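Local atomic coordinates of putative phosphatase (Clostridium difficile, PDB entry 3SD7), a protein that probably hydrolyses phosphate esters as a phosphatase of the haloacid dehalogenase (HAD) superfamily, though its natural substrate is not established. Residues I31-L36 against I128-T133; I188-R193 against D206-L211. All blocks are in the same frame, centred on the assembly; numbering follows the deposited sequence.

Interaction 1: residues I31-L36 against I128-T133; sequences IVLFDL and ILLVAT
Leu130 O takes the amide N-H of Phe34 at 2.8 Å, tilted 19° from the carbonyl plane, while the CA-H of Leu33 approaches the same oxygen, which also lies in the plane of the Phe34 ring, at the edge near CD2. Strands 31-34 and 128-133 run parallel, and three more backbone bonds extend the ladder, the first from Val32 N to Ile128 O and the last from Ala132 N to Phe34 O at 2.9 Å. On the face carrying Ile31, Leu33 and Leu130, CD1 of Leu130 reaches CG2 of Ile31 at 3.7 Å and also meets CG of Leu33, whose side chain runs alongside. On the other face CD2 of Leu129 packs on CB of Val32 at 3.9 Å. Past the strand, Asp35 holds its carboxylate anti to its own N (chi1 -153°), and OD1 accepts Leu36 N through its anti lone pair at 2.7 Å; OD2 pairs with Lys168. Asp35 begins a probable HAD-type DxDx(T/V) pattern. Helix 168-179 covers Leu33 and Leu130, helix 137-146 packs against Leu36, Val131 and Thr133, and strand 187-191 borders strand 31-34.

Interaction 2: residues I188-R193 against D206-L211; sequences IMVGDR and DSIGVL. With NA (sodium ion), chain B.
Ile188 packs against Asp206 and Ile208 across two neighbouring parallel strands of a right-handed beta-alpha-beta unit, strand 187-191, helix 194-203 and strand 206-210, in the Rossmann-like core of the HAD fold. Its CB lies near Asp206 O. CG1, placed beside the carbonyl carbon by a chi1 of -168°, comes over the Asp206 carbonyl, 3.6 Å from that residue's O. CD1, at the tip, reaches CG1 of Ile208 at 3.7 Å and also touches CB of Asp206. The Asp206 carboxylate leads away to Lys27 and Tyr29. Farther along the same face, Val190 and Ile208 lie side by side, and CG1 of Val190 meets CG1 of Val210 at 3.9 Å, these two side chains crossing at about a right angle. Four backbone bonds join the strands; Gly191 N lies almost on the line of the Ile208 carbonyl, with a C=O...N angle of 175°, and Gly191 O accepts Val210 N. On the face carrying Met189 and Ser207, helix 194-203 covers both side chains.

Just beyond the strand, CB of Asp192 sits against CG2 of Val210 at 3.5 Å. Its carboxylate turns away from strand 206-210 toward the metal: OD1 binds the sodium ion, whose other ligands are Asp37 O and three waters. OD2 accepts Tyr214 N, which helps to fix the turn of the carboxylate, and water 1, itself a sodium ligand, donates to Asp192 OD2 at 2.6 Å.

In the fold
Interactions 1 and 2 lie side by side in one six-stranded parallel sheet, their centres about 10 Å apart. Across the sheet the four strands follow the order 128-133, 31-34, 187-191, 206-210, and the two inner ones join the contacts: Leu33 N probably bonds to Ile188 O, and Val190 N to Leu33 O. CB of Leu33 also packs on SD of Met189. Along the chain, interaction 1 closes before interaction 2 opens. All four strands point the same way, so the segments following strands 31-34 and 187-191 carry Asp35 and Asp192 to the C-terminal end of the sheet, where Asp192 and Asp37 bind sodium, consistent with the active-site position of HAD phosphatases.

Interaction 1: residues I31-L36 against I128-T133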
loop_
_atom_site.group_PDB
_atom_site.type_symbol
_atom_site.label_atom_id
_atom_site.label_comp_id
_atom_site.label_asym_id
_atom_site.label_seq_id
_atom_site.Cartn_x
_atom_site.Cartn_y
_atom_site.Cartn_z
ATOM N N ILE A 31 -5.293 -6.924 17.065
ATOM C CA ILE A 31 -4.280 -7.006 16.014
ATOM C C ILE A 31 -4.820 -6.216 14.817
ATOM O O ILE A 31 -5.899 -6.540 14.302
ATOM C CB ILE A 31 -3.967 -8.495 15.615
ATOM C CG1 ILE A 31 -3.449 -9.287 16.839
ATOM C CG2 ILE A 31 -2.999 -8.537 14.410
ATOM C CD1 ILE A 31 -3.086 -10.760 16.540
ATOM N N VAL A 32 -4.079 -5.211 14.346
ATOM C CA VAL A 32 -4.527 -4.363 13.245
ATOM C C VAL A 32 -3.476 -4.409 12.154
ATOM O O VAL A 32 -2.292 -4.109 12.397
ATOM C CB VAL A 32 -4.710 -2.917 13.668
ATOM C CG1 VAL A 32 -5.319 -2.077 12.520
ATOM C CG2 VAL A 32 -5.579 -2.817 14.958
ATOM N N LEU A 33 -3.897 -4.847 10.981
ATOM C CA LEU A 33 -3.029 -4.911 9.829
ATOM C C LEU A 33 -3.314 -3.719 8.929
ATOM O O LEU A 33 -4.468 -3.323 8.757
ATOM C CB LEU A 33 -3.254 -6.176 9.022
ATOM C CG LEU A 33 -2.823 -7.494 9.613
ATOM C CD1 LEU A 33 -3.691 -7.906 10.774
ATOM C CD2 LEU A 33 -2.819 -8.571 8.509
ATOM N N PHE A 34 -2.255 -3.167 8.355
ATOM C CA PHE A 34 -2.352 -2.074 7.427
ATOM C C PHE A 34 -1.653 -2.363 6.097
ATOM O O PHE A 34 -0.567 -2.908 6.084
ATOM C CB PHE A 34 -1.677 -0.801 7.974
ATOM C CG PHE A 34 -2.341 -0.198 9.158
ATOM C CD1 PHE A 34 -3.218 0.881 8.993
ATOM C CD2 PHE A 34 -2.040 -0.631 10.450
ATOM C CE1 PHE A 34 -3.810 1.466 10.077
ATOM C CE2 PHE A 34 -2.658 -0.012 11.553
ATOM C CZ PHE A 34 -3.528 1.017 11.353
ATOM N N ASP A 35 -2.285 -1.991 4.991
ATOM C CA ASP A 35 -1.590 -1.943 3.714
ATOM C C ASP A 35 -0.711 -0.657 3.786
ATOM O O ASP A 35 -0.828 0.145 4.728
ATOM C CB ASP A 35 -2.563 -1.938 2.550
ATOM C CG ASP A 35 -1.941 -2.541 1.267
ATOM O OD1 ASP A 35 -0.755 -2.306 1.012
ATOM O OD2 ASP A 35 -2.643 -3.288 0.527
ATOM N N LEU A 36 0.160 -0.458 2.825
ATOM C CA LEU A 36 1.099 0.677 2.848
ATOM C C LEU A 36 0.646 1.825 1.955
ATOM O O LEU A 36 0.068 2.811 2.441
ATOM C CB LEU A 36 2.501 0.194 2.459
ATOM C CG LEU A 36 3.576 1.290 2.532
ATOM C CD1 LEU A 36 3.986 1.582 3.982
ATOM C CD2 LEU A 36 4.766 0.852 1.733
ATOM N N ILE A 128 -1.351 -4.674 18.607
ATOM C CA ILE A 128 -0.287 -5.177 17.764
ATOM C C ILE A 128 -0.608 -4.675 16.351
ATOM O O ILE A 128 -1.717 -4.911 15.825
ATOM C CB ILE A 128 -0.264 -6.708 17.773
ATOM C CG1 ILE A 128 0.144 -7.192 19.162
ATOM C CG2 ILE A 128 0.752 -7.207 16.730
ATOM C CD1 ILE A 128 -0.056 -8.680 19.367
ATOM N N LEU A 129 0.354 -3.960 15.774
ATOM C CA LEU A 129 0.198 -3.350 14.461
ATOM C C LEU A 129 1.132 -4.070 13.488
ATOM O O LEU A 129 2.324 -4.322 13.783
ATOM C CB LEU A 129 0.539 -1.874 14.526
ATOM C CG LEU A 129 -0.165 -1.073 15.627
ATOM C CD1 LEU A 129 0.220 0.416 15.533
ATOM C CD2 LEU A 129 -1.682 -1.245 15.540
ATOM N N LEU A 130 0.582 -4.414 12.340
ATOM C CA LEU A 130 1.332 -5.122 11.314
ATOM C C LEU A 130 1.140 -4.454 9.968
ATOM O O LEU A 130 0.108 -3.833 9.716
ATOM C CB LEU A 130 0.800 -6.550 11.212
ATOM C CG LEU A 130 0.709 -7.412 12.486
ATOM C CD1 LEU A 130 -0.024 -8.757 12.210
ATOM C CD2 LEU A 130 2.080 -7.635 13.084
ATOM N N VAL A 131 2.108 -4.620 9.070
ATOM C CA VAL A 131 1.953 -4.191 7.683
ATOM C C VAL A 131 1.890 -5.423 6.802
ATOM O O VAL A 131 2.720 -6.324 6.952
ATOM C CB VAL A 131 3.087 -3.253 7.208
ATOM C CG1 VAL A 131 3.024 -3.008 5.692
ATOM C CG2 VAL A 131 3.015 -1.919 7.959
ATOM N N ALA A 132 0.867 -5.479 5.948
ATOM C CA ALA A 132 0.700 -6.539 4.963
ATOM C C ALA A 132 0.438 -5.833 3.638
ATOM O O ALA A 132 -0.610 -5.228 3.438
ATOM C CB ALA A 132 -0.466 -7.488 5.352
ATOM N N THR A 133 1.404 -5.914 2.737
ATOM C CA THR A 133 1.373 -5.169 1.492
ATOM C C THR A 133 1.919 -5.981 0.324
ATOM O O THR A 133 2.650 -6.965 0.523
ATOM C CB THR A 133 2.196 -3.875 1.667
ATOM O OG1 THR A 133 2.153 -3.072 0.481
ATOM C CG2 THR A 133 3.676 -4.171 2.031
#

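Interaction 2: residues I188-R193 against D206-L211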
loop_
_atom_site.group_PDB
_atom_site.type_symbol
_atom_site.label_atom_id
_atom_site.label_comp_id
_atom_site.label_asym_id
_atom_site.label_seq_id
_atom_site.Cartn_x
_atom_site.Cartn_y
_atom_site.Cartn_z
ATOM N N ILE A 188 -8.187 -7.203 12.387
ATOM C CA ILE A 188 -8.783 -6.346 11.371
ATOM C C ILE A 188 -7.731 -5.849 10.386
ATOM O O ILE A 188 -6.610 -5.555 10.770
ATOM C CB ILE A 188 -9.572 -5.174 11.989
ATOM C CG1 ILE A 188 -10.421 -4.479 10.922
ATOM C CG2 ILE A 188 -8.658 -4.197 12.778
ATOM C CD1 ILE A 188 -11.624 -3.666 11.539
ATOM N N MET A 189 -8.109 -5.804 9.102
ATOM C CA MET A 189 -7.281 -5.305 8.017
ATOM C C MET A 189 -7.758 -3.916 7.569
ATOM O O MET A 189 -8.953 -3.707 7.317
ATOM C CB MET A 189 -7.377 -6.277 6.822
ATOM C CG MET A 189 -6.631 -5.820 5.543
ATOM S SD MET A 189 -4.835 -5.891 5.766
ATOM C CE MET A 189 -4.275 -5.137 4.218
ATOM N N VAL A 190 -6.816 -3.010 7.396
ATOM C CA VAL A 190 -7.103 -1.633 6.954
ATOM C C VAL A 190 -6.427 -1.397 5.605
ATOM O O VAL A 190 -5.230 -1.602 5.457
ATOM C CB VAL A 190 -6.580 -0.623 7.965
ATOM C CG1 VAL A 190 -6.900 0.812 7.523
ATOM C CG2 VAL A 190 -7.144 -0.908 9.352
ATOM N N GLY A 191 -7.190 -0.943 4.613
ATOM C CA GLY A 191 -6.634 -0.743 3.294
ATOM C C GLY A 191 -7.492 0.153 2.423
ATOM O O GLY A 191 -8.638 0.416 2.759
ATOM N N ASP A 192 -6.919 0.595 1.302
ATOM C CA ASP A 192 -7.609 1.522 0.384
ATOM C C ASP A 192 -8.066 0.902 -0.933
ATOM O O ASP A 192 -8.580 1.617 -1.765
ATOM C CB ASP A 192 -6.724 2.698 0.032
ATOM C CG ASP A 192 -5.522 2.288 -0.844
ATOM O OD1 ASP A 192 -4.874 1.225 -0.560
ATOM O OD2 ASP A 192 -5.170 3.015 -1.798
ATOM N N ARG A 193 -7.923 -0.400 -1.104
ATOM C CA ARG A 193 -8.350 -1.051 -2.337
ATOM C C ARG A 193 -9.179 -2.267 -2.088
ATOM O O ARG A 193 -9.098 -2.904 -1.016
ATOM C CB ARG A 193 -7.140 -1.495 -3.169
ATOM C CG ARG A 193 -6.196 -0.353 -3.633
ATOM C CD ARG A 193 -6.849 0.745 -4.492
ATOM N NE ARG A 193 -7.609 0.222 -5.610
ATOM C CZ ARG A 193 -7.116 -0.121 -6.797
ATOM N NH1 ARG A 193 -5.820 -0.010 -7.070
ATOM N NH2 ARG A 193 -7.934 -0.566 -7.752
ATOM N N ASP A 206 -12.184 -9.094 9.729
ATOM C CA ASP A 206 -12.864 -7.849 9.460
ATOM C C ASP A 206 -11.955 -6.891 8.677
ATOM O O ASP A 206 -10.733 -7.117 8.545
ATOM C CB ASP A 206 -13.340 -7.195 10.771
ATOM C CG ASP A 206 -14.559 -7.903 11.385
ATOM O OD1 ASP A 206 -15.121 -8.817 10.746
ATOM O OD2 ASP A 206 -14.970 -7.529 12.514
ATOM N N SER A 207 -12.567 -5.835 8.144
ATOM C CA SER A 207 -11.874 -4.860 7.346
ATOM C C SER A 207 -12.412 -3.448 7.440
ATOM O O SER A 207 -13.610 -3.215 7.629
ATOM C CB SER A 207 -11.899 -5.273 5.861
ATOM O OG SER A 207 -13.231 -5.488 5.413
ATOM N N ILE A 208 -11.492 -2.506 7.265
ATOM C CA ILE A 208 -11.803 -1.097 7.133
ATOM C C ILE A 208 -11.326 -0.697 5.727
ATOM O O ILE A 208 -10.135 -0.844 5.385
ATOM C CB ILE A 208 -11.050 -0.197 8.118
ATOM C CG1 ILE A 208 -11.434 -0.544 9.561
ATOM C CG2 ILE A 208 -11.400 1.296 7.808
ATOM C CD1 ILE A 208 -10.692 0.279 10.621
ATOM N N GLY A 209 -12.259 -0.249 4.899
ATOM C CA GLY A 209 -11.930 0.285 3.591
ATOM C C GLY A 209 -11.831 1.800 3.727
ATOM O O GLY A 209 -12.801 2.470 4.166
ATOM N N VAL A 210 -10.682 2.367 3.383
ATOM C CA VAL A 210 -10.510 3.806 3.478
ATOM C C VAL A 210 -10.746 4.447 2.108
ATOM O O VAL A 210 -10.479 3.838 1.076
ATOM C CB VAL A 210 -9.133 4.226 4.046
ATOM C CG1 VAL A 210 -8.816 3.406 5.323
ATOM C CG2 VAL A 210 -7.983 4.065 3.004
ATOM N N LEU A 211 -11.220 5.691 2.118
ATOM C CA LEU A 211 -11.540 6.429 0.904
ATOM C C LEU A 211 -10.531 7.525 0.564
ATOM O O LEU A 211 -10.662 8.160 -0.481
ATOM C CB LEU A 211 -12.947 7.072 1.006
ATOM C CG LEU A 211 -14.112 6.129 1.322
ATOM C CD1 LEU A 211 -15.410 6.939 1.456
ATOM C CD2 LEU A 211 -14.241 5.036 0.228
HETATM NA NA NA B . -2.936 0.402 -1.232
HETATM O O HOH W 1 -3.158 1.931 -3.110
HETATM O O HOH W 2 -4.122 -1.427 -1.203
HETATM O O HOH W 3 -1.052 -0.703 -1.578
#